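Local coordinates for protein putative gamma-glutamylcyclotransferase PH0828 (Pyrococcus horikoshii, PDB 1V30) that is a putative gamma-glutamylcyclotransferase that probably has acyltransferase activity toward gamma-glutamyl compounds, at residues R17-H23 with K58-Y62; Q41-E45 with G110-I115; P48-K52 with E97-R103; F69-N73 with A93-E97. The contacts are given in a common frame with arbitrary orientation. Residue numbers count along the deposited sequence, not the author numbering.

Contact 1. Residues R17-H23 with K58-Y62; sequences RKGKPLH and KVEVY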
loop_
_atom_site.group_PDB
_atom_site.type_symbol
_atom_site.label_atom_id
_atom_site.label_comp_id
_atom_site.label_asym_id
_atom_site.label_seq_id
_atom_site.Cartn_x
_atom_site.Cartn_y
_atom_site.Cartn_z
ATOM N N ARG A 17 -2.883 4.533 -1.976
ATOM C CA ARG A 17 -1.948 5.412 -2.678
ATOM C C ARG A 17 -2.677 6.508 -3.450
ATOM O O ARG A 17 -3.850 6.372 -3.799
ATOM C CB ARG A 17 -1.057 4.610 -3.638
ATOM C CG ARG A 17 0.062 3.834 -2.952
ATOM C CD ARG A 17 1.023 3.227 -3.968
ATOM N NE ARG A 17 1.724 4.266 -4.723
ATOM C CZ ARG A 17 2.543 4.038 -5.745
ATOM N NH1 ARG A 17 2.782 2.802 -6.158
ATOM N NH2 ARG A 17 3.123 5.054 -6.366
ATOM N N LYS A 18 -1.973 7.607 -3.699
ATOM C CA LYS A 18 -2.544 8.725 -4.434
ATOM C C LYS A 18 -3.188 8.257 -5.738
ATOM O O LYS A 18 -2.576 7.522 -6.518
ATOM C CB LYS A 18 -1.452 9.749 -4.745
ATOM C CG LYS A 18 -1.904 10.878 -5.651
ATOM C CD LYS A 18 -0.740 11.777 -5.996
ATOM C CE LYS A 18 -1.028 12.589 -7.246
ATOM N NZ LYS A 18 0.149 13.420 -7.606
ATOM N N GLY A 19 -4.426 8.690 -5.963
ATOM C CA GLY A 19 -5.138 8.328 -7.175
ATOM C C GLY A 19 -5.847 6.987 -7.133
ATOM O O GLY A 19 -6.626 6.670 -8.034
ATOM N N LYS A 20 -5.582 6.193 -6.098
ATOM C CA LYS A 20 -6.206 4.880 -5.963
ATOM C C LYS A 20 -7.566 4.998 -5.279
ATOM O O LYS A 20 -7.863 6.013 -4.651
ATOM C CB LYS A 20 -5.259 3.925 -5.228
ATOM C CG LYS A 20 -4.162 3.354 -6.125
ATOM C CD LYS A 20 -3.423 4.441 -6.882
ATOM C CE LYS A 20 -2.394 3.871 -7.845
ATOM N NZ LYS A 20 -1.674 5.003 -8.495
ATOM N N PRO A 21 -8.401 3.944 -5.360
ATOM C CA PRO A 21 -9.744 3.962 -4.769
ATOM C C PRO A 21 -10.036 4.518 -3.380
ATOM O O PRO A 21 -11.095 5.114 -3.175
ATOM C CB PRO A 21 -10.201 2.510 -4.907
ATOM C CG PRO A 21 -9.519 2.072 -6.159
ATOM C CD PRO A 21 -8.127 2.633 -5.977
ATOM N N LEU A 22 -9.138 4.333 -2.425
ATOM C CA LEU A 22 -9.409 4.835 -1.083
ATOM C C LEU A 22 -8.517 5.987 -0.653
ATOM O O LEU A 22 -8.438 6.306 0.534
ATOM C CB LEU A 22 -9.302 3.698 -0.062
ATOM C CG LEU A 22 -10.412 2.647 -0.147
ATOM C CD1 LEU A 22 -10.155 1.553 0.883
ATOM C CD2 LEU A 22 -11.767 3.303 0.099
ATOM N N HIS A 23 -7.864 6.635 -1.610
ATOM C CA HIS A 23 -6.975 7.724 -1.245
ATOM C C HIS A 23 -7.647 8.891 -0.540
ATOM O O HIS A 23 -6.988 9.615 0.205
ATOM C CB HIS A 23 -6.219 8.260 -2.455
ATOM C CG HIS A 23 -5.145 9.234 -2.086
ATOM N ND1 HIS A 23 -4.053 8.877 -1.325
ATOM C CD2 HIS A 23 -5.016 10.559 -2.329
ATOM C CE1 HIS A 23 -3.299 9.940 -1.113
ATOM N NE2 HIS A 23 -3.861 10.975 -1.712
ATOM N N LYS A 58 7.079 -0.828 -3.575
ATOM C CA LYS A 58 7.011 0.625 -3.575
ATOM C C LYS A 58 5.853 1.094 -2.701
ATOM O O LYS A 58 4.723 0.607 -2.829
ATOM C CB LYS A 58 6.820 1.164 -4.996
ATOM C CG LYS A 58 6.938 2.678 -5.096
ATOM C CD LYS A 58 6.524 3.157 -6.473
ATOM C CE LYS A 58 6.881 4.615 -6.707
ATOM N NZ LYS A 58 8.321 4.794 -7.046
ATOM N N VAL A 59 6.142 2.035 -1.813
ATOM C CA VAL A 59 5.129 2.587 -0.931
ATOM C C VAL A 59 5.197 4.103 -0.897
ATOM O O VAL A 59 6.202 4.711 -1.279
ATOM C CB VAL A 59 5.307 2.105 0.538
ATOM C CG1 VAL A 59 5.095 0.610 0.633
ATOM C CG2 VAL A 59 6.693 2.503 1.060
ATOM N N GLU A 60 4.096 4.697 -0.459
ATOM C CA GLU A 60 3.995 6.131 -0.247
ATOM C C GLU A 60 3.887 6.197 1.270
ATOM O O GLU A 60 3.068 5.490 1.865
ATOM C CB GLU A 60 2.727 6.694 -0.883
ATOM C CG GLU A 60 2.833 6.897 -2.380
ATOM C CD GLU A 60 1.502 7.221 -3.027
ATOM O OE1 GLU A 60 0.600 7.745 -2.342
ATOM O OE2 GLU A 60 1.369 6.955 -4.236
ATOM N N VAL A 61 4.716 7.020 1.901
ATOM C CA VAL A 61 4.698 7.129 3.354
ATOM C C VAL A 61 4.004 8.410 3.802
ATOM O O VAL A 61 4.312 9.503 3.312
ATOM C CB VAL A 61 6.130 7.089 3.925
ATOM C CG1 VAL A 61 6.084 7.068 5.449
ATOM C CG2 VAL A 61 6.859 5.862 3.403
ATOM N N TYR A 62 3.067 8.263 4.735
ATOM C CA TYR A 62 2.301 9.389 5.255
ATOM C C TYR A 62 2.291 9.447 6.770
ATOM O O TYR A 62 2.516 8.441 7.452
ATOM C CB TYR A 62 0.834 9.307 4.823
ATOM C CG TYR A 62 0.576 9.405 3.345
ATOM C CD1 TYR A 62 0.749 8.302 2.512
ATOM C CD2 TYR A 62 0.168 10.609 2.775
ATOM C CE1 TYR A 62 0.520 8.393 1.145
ATOM C CE2 TYR A 62 -0.063 10.713 1.412
ATOM C CZ TYR A 62 0.115 9.603 0.603
ATOM O OH TYR A 62 -0.098 9.701 -0.749
HETATM O O HOH W 1 2.922 0.219 -4.940
HETATM O O HOH W 2 -0.024 6.927 -6.363
#
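R17 reaches out of the loop between strands 8-12 and 30-37 and overlaps the side chains of E60 and K58 on strand 56-64. R17 NE donates to E60 OE2 at 2.8 Å, the acceptor lying at the guanidinium edge, near its plane; R17 NH2 adds a weak bond to E60 OE2 at 3.4 Å. The aliphatic part of the K58 side chain packs beside it, R17 NH1 to K58 CD 3.8 Å. The other carboxylate oxygen, OE1 of E60, accepts K18 N at 2.9 Å and the hydroxyl OH of Y62 at 2.6 Å. One water joins R17 NH1, also salt-bridged to D111, to K58 O, and another joins E60 OE2 to K18 O. H23, whose ND1 is bonded to L16 O, brings CE1 to 3.2 Å from Y62 OH. Backbone R17 to K20 forms a type II turn, where G19 avoids the clash a CB would have with the carbonyl of K18. Residues Y13 to L16, which by similarity bind substrate, immediately precede this turn in the family's YGTLR sequence. With a salt bridge and several donors converging on it, the buried E60 carboxylate is most likely charged, tying loop to strand.

Contact 2. Residues Q41-E45 with G110-I115; sequences QLYFE and GDFDEI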
loop_
_atom_site.group_PDB
_atom_site.type_symbol
_atom_site.label_atom_id
_atom_site.label_comp_id
_atom_site.label_asym_id
_atom_site.label_seq_id
_atom_site.Cartn_x
_atom_site.Cartn_y
_atom_site.Cartn_z
ATOM N N GLN A 41 6.422 -8.844 -1.737
ATOM C CA GLN A 41 6.008 -9.043 -3.118
ATOM C C GLN A 41 4.607 -8.466 -3.250
ATOM O O GLN A 41 3.853 -8.421 -2.275
ATOM C CB GLN A 41 5.991 -10.526 -3.472
ATOM C CG GLN A 41 7.324 -11.218 -3.280
ATOM C CD GLN A 41 7.300 -12.635 -3.793
ATOM O OE1 GLN A 41 6.303 -13.341 -3.643
ATOM N NE2 GLN A 41 8.403 -13.067 -4.394
ATOM N N LEU A 42 4.261 -8.034 -4.457
ATOM C CA LEU A 42 2.957 -7.437 -4.716
ATOM C C LEU A 42 2.171 -8.239 -5.742
ATOM O O LEU A 42 2.682 -8.546 -6.819
ATOM C CB LEU A 42 3.139 -6.005 -5.230
ATOM C CG LEU A 42 1.879 -5.209 -5.591
ATOM C CD1 LEU A 42 1.005 -5.022 -4.363
ATOM C CD2 LEU A 42 2.284 -3.850 -6.161
ATOM N N TYR A 43 0.932 -8.572 -5.397
ATOM C CA TYR A 43 0.038 -9.316 -6.277
ATOM C C TYR A 43 -1.237 -8.505 -6.459
ATOM O O TYR A 43 -1.575 -7.668 -5.617
ATOM C CB TYR A 43 -0.317 -10.680 -5.676
ATOM C CG TYR A 43 0.847 -11.635 -5.595
ATOM C CD1 TYR A 43 1.811 -11.504 -4.597
ATOM C CD2 TYR A 43 1.006 -12.645 -6.538
ATOM C CE1 TYR A 43 2.909 -12.352 -4.544
ATOM C CE2 TYR A 43 2.102 -13.501 -6.495
ATOM C CZ TYR A 43 3.048 -13.345 -5.494
ATOM O OH TYR A 43 4.145 -14.177 -5.453
ATOM N N PHE A 44 -1.958 -8.757 -7.543
ATOM C CA PHE A 44 -3.188 -8.022 -7.781
ATOM C C PHE A 44 -4.237 -8.824 -8.534
ATOM O O PHE A 44 -3.964 -9.357 -9.606
ATOM C CB PHE A 44 -2.873 -6.722 -8.547
ATOM C CG PHE A 44 -4.086 -5.894 -8.886
ATOM C CD1 PHE A 44 -4.409 -5.631 -10.217
ATOM C CD2 PHE A 44 -4.892 -5.360 -7.884
ATOM C CE1 PHE A 44 -5.517 -4.847 -10.544
ATOM C CE2 PHE A 44 -6.004 -4.574 -8.203
ATOM C CZ PHE A 44 -6.314 -4.319 -9.538
ATOM N N GLU A 45 -5.422 -8.937 -7.940
ATOM C CA GLU A 45 -6.546 -9.605 -8.592
ATOM C C GLU A 45 -7.580 -8.482 -8.692
ATOM O O GLU A 45 -7.593 -7.745 -9.677
ATOM C CB GLU A 45 -7.095 -10.769 -7.761
ATOM C CG GLU A 45 -8.144 -11.565 -8.533
ATOM C CD GLU A 45 -8.827 -12.637 -7.709
ATOM O OE1 GLU A 45 -9.082 -13.719 -8.273
ATOM O OE2 GLU A 45 -9.122 -12.399 -6.517
ATOM N N GLY A 110 6.942 -4.394 -8.329
ATOM C CA GLY A 110 6.643 -4.117 -6.935
ATOM C C GLY A 110 5.964 -2.767 -6.788
ATOM O O GLY A 110 5.790 -2.267 -5.679
ATOM N N ASP A 111 5.564 -2.186 -7.916
ATOM C CA ASP A 111 4.912 -0.879 -7.950
ATOM C C ASP A 111 3.505 -1.025 -8.532
ATOM O O ASP A 111 3.347 -1.418 -9.689
ATOM C CB ASP A 111 5.752 0.068 -8.815
ATOM C CG ASP A 111 5.222 1.486 -8.829
ATOM O OD1 ASP A 111 4.106 1.730 -8.331
ATOM O OD2 ASP A 111 5.932 2.373 -9.360
ATOM N N PHE A 112 2.495 -0.698 -7.728
ATOM C CA PHE A 112 1.089 -0.799 -8.129
ATOM C C PHE A 112 0.782 0.028 -9.382
ATOM O O PHE A 112 -0.189 -0.248 -10.088
ATOM C CB PHE A 112 0.206 -0.365 -6.946
ATOM C CG PHE A 112 -1.250 -0.786 -7.038
ATOM C CD1 PHE A 112 -1.626 -2.019 -7.573
ATOM C CD2 PHE A 112 -2.237 0.023 -6.487
ATOM C CE1 PHE A 112 -2.967 -2.438 -7.543
ATOM C CE2 PHE A 112 -3.569 -0.385 -6.453
ATOM C CZ PHE A 112 -3.934 -1.616 -6.980
ATOM N N ASP A 113 1.611 1.036 -9.666
ATOM C CA ASP A 113 1.395 1.869 -10.851
ATOM C C ASP A 113 1.619 1.105 -12.147
ATOM O O ASP A 113 1.288 1.601 -13.225
ATOM C CB ASP A 113 2.304 3.108 -10.842
ATOM C CG ASP A 113 1.701 4.280 -10.078
ATOM O OD1 ASP A 113 0.459 4.401 -10.020
ATOM O OD2 ASP A 113 2.477 5.102 -9.549
ATOM N N GLU A 114 2.180 -0.096 -12.051
ATOM C CA GLU A 114 2.419 -0.896 -13.241
ATOM C C GLU A 114 1.092 -1.133 -13.957
ATOM O O GLU A 114 1.050 -1.246 -15.182
ATOM C CB GLU A 114 3.061 -2.233 -12.869
ATOM C CG GLU A 114 3.711 -2.942 -14.045
ATOM C CD GLU A 114 4.367 -4.246 -13.648
ATOM O OE1 GLU A 114 5.178 -4.247 -12.697
ATOM O OE2 GLU A 114 4.074 -5.272 -14.293
ATOM N N ILE A 115 0.005 -1.195 -13.191
ATOM C CA ILE A 115 -1.321 -1.417 -13.765
ATOM C C ILE A 115 -1.728 -0.241 -14.659
ATOM O O ILE A 115 -2.419 -0.424 -15.664
ATOM C CB ILE A 115 -2.390 -1.616 -12.658
ATOM C CG1 ILE A 115 -2.004 -2.799 -11.760
ATOM C CG2 ILE A 115 -3.760 -1.851 -13.287
ATOM C CD1 ILE A 115 -1.843 -4.118 -12.494
#
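L42 is the first residue of strand 40-44 to meet the turn at 110-115. Its CA is 5.4 Å from the CA of G110, and its methyl CD2 lies against the turn backbone, 3.5 Å from F112 N and 3.9 Å from G110 O, with F112 CB at 4.1 Å. G110 takes a positive phi of 75°, a conformation glycine adopts readily. Two residues on, F44 points the same way and offers a ring face to the edge of F112: a T-shaped pair with centroids 5.2 Å apart, planes at 76°, and F44 CD2 to F112 CE1 at 3.5 Å. I115, one turn further, adds its CD1 at 3.7 Å from F44 CD1. No hydrogen bond crosses the contact; the side chains that meet are all apolar. The turn is shaped from within: D111 OD1 accepts D113 N at 2.9 Å, a capping bond at the entry to the helix, while the same oxygen forms a salt bridge with R17. F112 also lies about 3 Å (nearest atoms) from G14, assigned by similarity to substrate binding, which places this packing next to that loop. L42 pairs through its backbone with I107, just after strand 105-106, and G110 with K58 of strand 56-64, while P48 of strand 48-51 touches F112; the turn thus wedges between two antiparallel sheets where the C-terminal helix 114-123 begins.

Contact 3. Residues P48-K52 with E97-R103; sequences PYAVK and EWGSKPR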
loop_
_atom_site.group_PDB
_atom_site.type_symbol
_atom_site.label_atom_id
_atom_site.label_comp_id
_atom_site.label_asym_id
_atom_site.label_seq_id
_atom_site.Cartn_x
_atom_site.Cartn_y
_atom_site.Cartn_z
ATOM N N PRO A 48 -5.085 -5.182 -4.258
ATOM C CA PRO A 48 -3.630 -5.338 -4.209
ATOM C C PRO A 48 -3.238 -6.070 -2.930
ATOM O O PRO A 48 -3.822 -5.833 -1.870
ATOM C CB PRO A 48 -3.130 -3.897 -4.228
ATOM C CG PRO A 48 -4.175 -3.187 -3.426
ATOM C CD PRO A 48 -5.487 -3.810 -3.887
ATOM N N TYR A 49 -2.242 -6.944 -3.028
ATOM C CA TYR A 49 -1.798 -7.718 -1.878
ATOM C C TYR A 49 -0.295 -7.698 -1.681
ATOM O O TYR A 49 0.456 -8.053 -2.581
ATOM C CB TYR A 49 -2.223 -9.178 -2.021
ATOM C CG TYR A 49 -3.685 -9.383 -2.320
ATOM C CD1 TYR A 49 -4.094 -9.918 -3.539
ATOM C CD2 TYR A 49 -4.661 -9.079 -1.375
ATOM C CE1 TYR A 49 -5.437 -10.150 -3.805
ATOM C CE2 TYR A 49 -6.006 -9.306 -1.630
ATOM C CZ TYR A 49 -6.387 -9.845 -2.846
ATOM O OH TYR A 49 -7.711 -10.102 -3.088
ATOM N N ALA A 50 0.142 -7.280 -0.499
ATOM C CA ALA A 50 1.566 -7.291 -0.191
ATOM C C ALA A 50 1.780 -8.443 0.782
ATOM O O ALA A 50 1.118 -8.526 1.817
ATOM C CB ALA A 50 2.001 -5.975 0.450
ATOM N N VAL A 51 2.675 -9.353 0.419
ATOM C CA VAL A 51 2.994 -10.497 1.267
ATOM C C VAL A 51 4.502 -10.626 1.323
ATOM O O VAL A 51 5.200 -10.201 0.406
ATOM C CB VAL A 51 2.402 -11.808 0.708
ATOM C CG1 VAL A 51 0.885 -11.737 0.723
ATOM C CG2 VAL A 51 2.921 -12.063 -0.701
ATOM N N LYS A 52 5.008 -11.208 2.403
ATOM C CA LYS A 52 6.445 -11.374 2.540
ATOM C C LYS A 52 6.980 -12.288 1.453
ATOM O O LYS A 52 6.356 -13.285 1.101
ATOM C CB LYS A 52 6.790 -11.948 3.912
ATOM C CG LYS A 52 6.452 -11.020 5.056
ATOM C CD LYS A 52 7.035 -11.532 6.357
ATOM C CE LYS A 52 6.653 -10.631 7.509
ATOM N NZ LYS A 52 5.186 -10.655 7.728
ATOM N N GLU A 97 -0.526 -5.738 5.724
ATOM C CA GLU A 97 -0.077 -6.938 5.040
ATOM C C GLU A 97 -1.228 -7.904 4.782
ATOM O O GLU A 97 -2.027 -8.183 5.675
ATOM C CB GLU A 97 0.989 -7.612 5.904
ATOM C CG GLU A 97 1.387 -9.008 5.485
ATOM C CD GLU A 97 2.392 -9.602 6.446
ATOM O OE1 GLU A 97 3.542 -9.121 6.463
ATOM O OE2 GLU A 97 2.021 -10.531 7.197
ATOM N N TRP A 98 -1.320 -8.416 3.558
ATOM C CA TRP A 98 -2.382 -9.363 3.242
ATOM C C TRP A 98 -2.142 -10.599 4.116
ATOM O O TRP A 98 -1.032 -11.132 4.154
ATOM C CB TRP A 98 -2.356 -9.715 1.753
ATOM C CG TRP A 98 -3.395 -10.711 1.348
ATOM C CD1 TRP A 98 -3.172 -11.935 0.796
ATOM C CD2 TRP A 98 -4.821 -10.568 1.443
ATOM N NE1 TRP A 98 -4.360 -12.564 0.540
ATOM C CE2 TRP A 98 -5.392 -11.751 0.925
ATOM C CE3 TRP A 98 -5.674 -9.556 1.909
ATOM C CZ2 TRP A 98 -6.778 -11.953 0.860
ATOM C CZ3 TRP A 98 -7.055 -9.757 1.843
ATOM C CH2 TRP A 98 -7.590 -10.949 1.322
ATOM N N GLY A 99 -3.185 -11.047 4.809
ATOM C CA GLY A 99 -3.046 -12.176 5.719
ATOM C C GLY A 99 -3.296 -13.590 5.228
ATOM O O GLY A 99 -3.395 -14.516 6.039
ATOM N N SER A 100 -3.399 -13.775 3.918
ATOM C CA SER A 100 -3.627 -15.103 3.358
ATOM C C SER A 100 -2.770 -15.271 2.115
ATOM O O SER A 100 -1.914 -14.438 1.834
ATOM C CB SER A 100 -5.102 -15.277 2.993
ATOM O OG SER A 100 -5.920 -15.194 4.144
ATOM N N LYS A 101 -2.989 -16.359 1.384
ATOM C CA LYS A 101 -2.245 -16.597 0.156
ATOM C C LYS A 101 -2.612 -15.458 -0.785
ATOM O O LYS A 101 -3.772 -15.056 -0.849
ATOM C CB LYS A 101 -2.669 -17.916 -0.492
ATOM C CG LYS A 101 -2.211 -19.186 0.205
ATOM C CD LYS A 101 -2.836 -20.396 -0.485
ATOM C CE LYS A 101 -1.923 -21.612 -0.463
ATOM N NZ LYS A 101 -1.567 -22.047 0.914
ATOM N N PRO A 102 -1.635 -14.917 -1.521
ATOM C CA PRO A 102 -1.984 -13.825 -2.431
ATOM C C PRO A 102 -2.784 -14.351 -3.618
ATOM O O PRO A 102 -2.722 -15.542 -3.938
ATOM C CB PRO A 102 -0.622 -13.284 -2.847
ATOM C CG PRO A 102 0.223 -14.524 -2.866
ATOM C CD PRO A 102 -0.192 -15.216 -1.581
ATOM N N ARG A 103 -3.536 -13.465 -4.261
ATOM C CA ARG A 103 -4.338 -13.826 -5.426
ATOM C C ARG A 103 -3.994 -12.896 -6.585
ATOM O O ARG A 103 -3.567 -11.754 -6.375
ATOM C CB ARG A 103 -5.836 -13.708 -5.112
ATOM C CG ARG A 103 -6.333 -14.657 -4.025
ATOM C CD ARG A 103 -7.822 -14.473 -3.761
ATOM N NE ARG A 103 -8.623 -14.673 -4.967
ATOM C CZ ARG A 103 -9.120 -15.838 -5.372
ATOM N NH1 ARG A 103 -8.913 -16.943 -4.665
ATOM N NH2 ARG A 103 -9.824 -15.898 -6.495
HETATM O O HOH W 3 3.693 -11.177 9.665
#
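At the apolar centre Y49 and W98 pack obliquely, the Y49 ring and the five-membered ring of W98 having centroids 4.1 Å apart and planes at 44°. V51 flanks them: its CG1 is 4.0 Å from W98 CB, near the plane of the indole, and 4.2 Å from P102 CB. Thus W98 and P102, from the two ends of the loop, converge on strand 48-51. R103 adds aliphatic contact, CB to Y49 CE1 at 3.8 Å, and its carbonyl O sits at the edge of the tyrosine ring, 3.4 Å from CD1; its guanidinium turns to E45. Within the loop, W98 NE1 donates to K101 O at 2.9 Å, so the indole both packs and closes the chain reversal. One backbone hydrogen bond, W98 N to A50 O at 3.0 Å, joins the strands directly. At the polar edge K52 NZ meets E97 OE1 in a 2.6 Å salt bridge, with a water linking K52 NZ to E97 OE2; OE1 also takes a bond from Y40. A50 N donates a weak hydrogen bond to OH of Y13, a residue that by similarity binds substrate. Strand 48-51, outermost in its sheet, is therefore held to strand 93-98 and the loop after it largely by aromatic and proline packing: between these segments there is a single main-chain bond, and the charge pair fastens the solvent-facing end.

Contact 4. Residues F69-N73 with A93-E97; sequences FERIN and AFLWE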
loop_
_atom_site.group_PDB
_atom_site.type_symbol
_atom_site.label_atom_id
_atom_site.label_comp_id
_atom_site.label_asym_id
_atom_site.label_seq_id
_atom_site.Cartn_x
_atom_site.Cartn_y
_atom_site.Cartn_z
ATOM N N PHE A 69 -6.182 7.364 11.330
ATOM C CA PHE A 69 -5.708 5.986 11.325
ATOM C C PHE A 69 -6.802 5.020 11.773
ATOM O O PHE A 69 -7.003 3.974 11.156
ATOM C CB PHE A 69 -4.496 5.812 12.239
ATOM C CG PHE A 69 -3.976 4.403 12.268
ATOM C CD1 PHE A 69 -3.158 3.931 11.248
ATOM C CD2 PHE A 69 -4.363 3.528 13.276
ATOM C CE1 PHE A 69 -2.735 2.604 11.230
ATOM C CE2 PHE A 69 -3.946 2.199 13.267
ATOM C CZ PHE A 69 -3.131 1.737 12.241
ATOM N N GLU A 70 -7.501 5.359 12.852
ATOM C CA GLU A 70 -8.566 4.496 13.350
ATOM C C GLU A 70 -9.685 4.326 12.326
ATOM O O GLU A 70 -10.246 3.236 12.190
ATOM C CB GLU A 70 -9.129 5.041 14.666
ATOM C CG GLU A 70 -8.164 4.899 15.834
ATOM C CD GLU A 70 -8.764 5.330 17.163
ATOM O OE1 GLU A 70 -9.991 5.541 17.227
ATOM O OE2 GLU A 70 -8.004 5.450 18.144
ATOM N N ARG A 71 -10.011 5.395 11.602
ATOM C CA ARG A 71 -11.060 5.319 10.591
ATOM C C ARG A 71 -10.665 4.345 9.491
ATOM O O ARG A 71 -11.473 3.525 9.050
ATOM C CB ARG A 71 -11.328 6.690 9.965
ATOM C CG ARG A 71 -12.240 7.595 10.774
ATOM C CD ARG A 71 -13.119 8.422 9.844
ATOM N NE ARG A 71 -12.345 9.136 8.831
ATOM C CZ ARG A 71 -11.564 10.181 9.082
ATOM N NH1 ARG A 71 -11.448 10.641 10.318
ATOM N NH2 ARG A 71 -10.897 10.768 8.097
ATOM N N ILE A 72 -9.418 4.444 9.048
ATOM C CA ILE A 72 -8.917 3.569 7.998
ATOM C C ILE A 72 -8.890 2.119 8.461
ATOM O O ILE A 72 -9.304 1.215 7.735
ATOM C CB ILE A 72 -7.490 3.977 7.574
ATOM C CG1 ILE A 72 -7.523 5.357 6.912
ATOM C CG2 ILE A 72 -6.901 2.927 6.634
ATOM C CD1 ILE A 72 -6.150 5.904 6.562
ATOM N N ASN A 73 -8.413 1.903 9.683
ATOM C CA ASN A 73 -8.302 0.557 10.230
ATOM C C ASN A 73 -9.656 -0.059 10.584
ATOM O O ASN A 73 -9.720 -1.171 11.109
ATOM C CB ASN A 73 -7.373 0.576 11.450
ATOM C CG ASN A 73 -6.633 -0.736 11.643
ATOM O OD1 ASN A 73 -6.316 -1.433 10.675
ATOM N ND2 ASN A 73 -6.336 -1.070 12.892
ATOM N N ALA A 93 7.064 2.547 10.205
ATOM C CA ALA A 93 5.704 2.840 9.774
ATOM C C ALA A 93 4.862 1.574 9.788
ATOM O O ALA A 93 5.397 0.462 9.772
ATOM C CB ALA A 93 5.719 3.439 8.361
ATOM N N PHE A 94 3.547 1.750 9.836
ATOM C CA PHE A 94 2.634 0.619 9.807
ATOM C C PHE A 94 2.250 0.349 8.358
ATOM O O PHE A 94 2.146 1.274 7.544
ATOM C CB PHE A 94 1.374 0.908 10.625
ATOM C CG PHE A 94 1.612 0.933 12.101
ATOM C CD1 PHE A 94 1.810 2.136 12.768
ATOM C CD2 PHE A 94 1.662 -0.252 12.823
ATOM C CE1 PHE A 94 2.053 2.157 14.142
ATOM C CE2 PHE A 94 1.907 -0.242 14.194
ATOM C CZ PHE A 94 2.102 0.966 14.854
ATOM N N LEU A 95 2.039 -0.922 8.049
ATOM C CA LEU A 95 1.664 -1.353 6.712
ATOM C C LEU A 95 0.633 -2.459 6.863
ATOM O O LEU A 95 0.701 -3.247 7.811
ATOM C CB LEU A 95 2.905 -1.860 5.970
ATOM C CG LEU A 95 2.730 -2.489 4.586
ATOM C CD1 LEU A 95 3.909 -2.109 3.703
ATOM C CD2 LEU A 95 2.608 -4.000 4.710
ATOM N N TRP A 96 -0.331 -2.502 5.948
ATOM C CA TRP A 96 -1.377 -3.510 5.981
ATOM C C TRP A 96 -0.975 -4.664 5.086
ATOM O O TRP A 96 -1.062 -4.581 3.862
ATOM C CB TRP A 96 -2.703 -2.912 5.519
ATOM C CG TRP A 96 -3.359 -2.064 6.568
ATOM C CD1 TRP A 96 -4.181 -2.494 7.572
ATOM C CD2 TRP A 96 -3.239 -0.644 6.730
ATOM N NE1 TRP A 96 -4.583 -1.430 8.345
ATOM C CE2 TRP A 96 -4.018 -0.282 7.852
ATOM C CE3 TRP A 96 -2.547 0.360 6.037
ATOM C CZ2 TRP A 96 -4.126 1.040 8.294
ATOM C CZ3 TRP A 96 -2.656 1.676 6.478
ATOM C CH2 TRP A 96 -3.440 2.003 7.594
ATOM N N GLU A 97 -0.526 -5.738 5.724
ATOM C CA GLU A 97 -0.077 -6.938 5.040
ATOM C C GLU A 97 -1.228 -7.904 4.782
ATOM O O GLU A 97 -2.027 -8.183 5.675
ATOM C CB GLU A 97 0.989 -7.612 5.904
ATOM C CG GLU A 97 1.387 -9.008 5.485
ATOM C CD GLU A 97 2.392 -9.602 6.446
ATOM O OE1 GLU A 97 3.542 -9.121 6.463
ATOM O OE2 GLU A 97 2.021 -10.531 7.197
#
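W96 is the main projection, an indole standing out from strand 93-98 into the hollow made by F69, I72 and N73 at the end of helix 66-72. The backbones stay well apart, with CA atoms 9.1 Å apart for N73 and W96 and 10.0 Å for F69 and F94, so side chains fill the gap. F69, in its t rotamer, lays its ring beside the indole: F69 CE1 lies 3.6 Å from W96 CZ2, and the planes are near parallel, 23°, but slid apart with centroids 5.6 Å distant. I72 supplies a methyl, CG2 at 3.7 Å from W96 CH2. F94 borders the upstream rim, its CB 4.5 Å from F69 CE1 and its ring slanted 47° to that of F69, completing an aromatic cluster. N73 meets the polar corner of the indole: W96 NE1 donates to N73 OD1 at 2.9 Å, nearly straight at 175°, consistent with a set ring orientation. W96 also touches L16, assigned by similarity to substrate binding, and lies about 4 Å (nearest atoms) from a bound buffer-type molecule (NHE), consistent with a pocket wall here. Behind the cluster, F69 packs on V8 and I10 of strand 8-12, L83 of strand 81-86 and V64 of strand 56-64, while F94 bonds through its backbone to R9 and A11; helix 66-72 thereby lies across the place where these strands come together.

In the fold
Contact 1 lies nearest the middle of the chain and is built on a buried charge, whereas contact 4, near the surface, relies on aromatic shape and one indole bond. Contact 2 has only apolar side chains meeting and no hydrogen bond across; contact 3 combines an aromatic centre with an exposed charge pair. Contacts 1 and 2 join through salt bridges of R17 with D111 and K20 with D113. Contacts 2 and 3 use neighbouring strands of one sheet, linked by R103 to E45 and by Y43 packing on P102. Contacts 3 and 4 share strand 93-98 and E97. Contacts 2 and 4 lie on opposite sides of the chain's centre, 19 Å apart between centres.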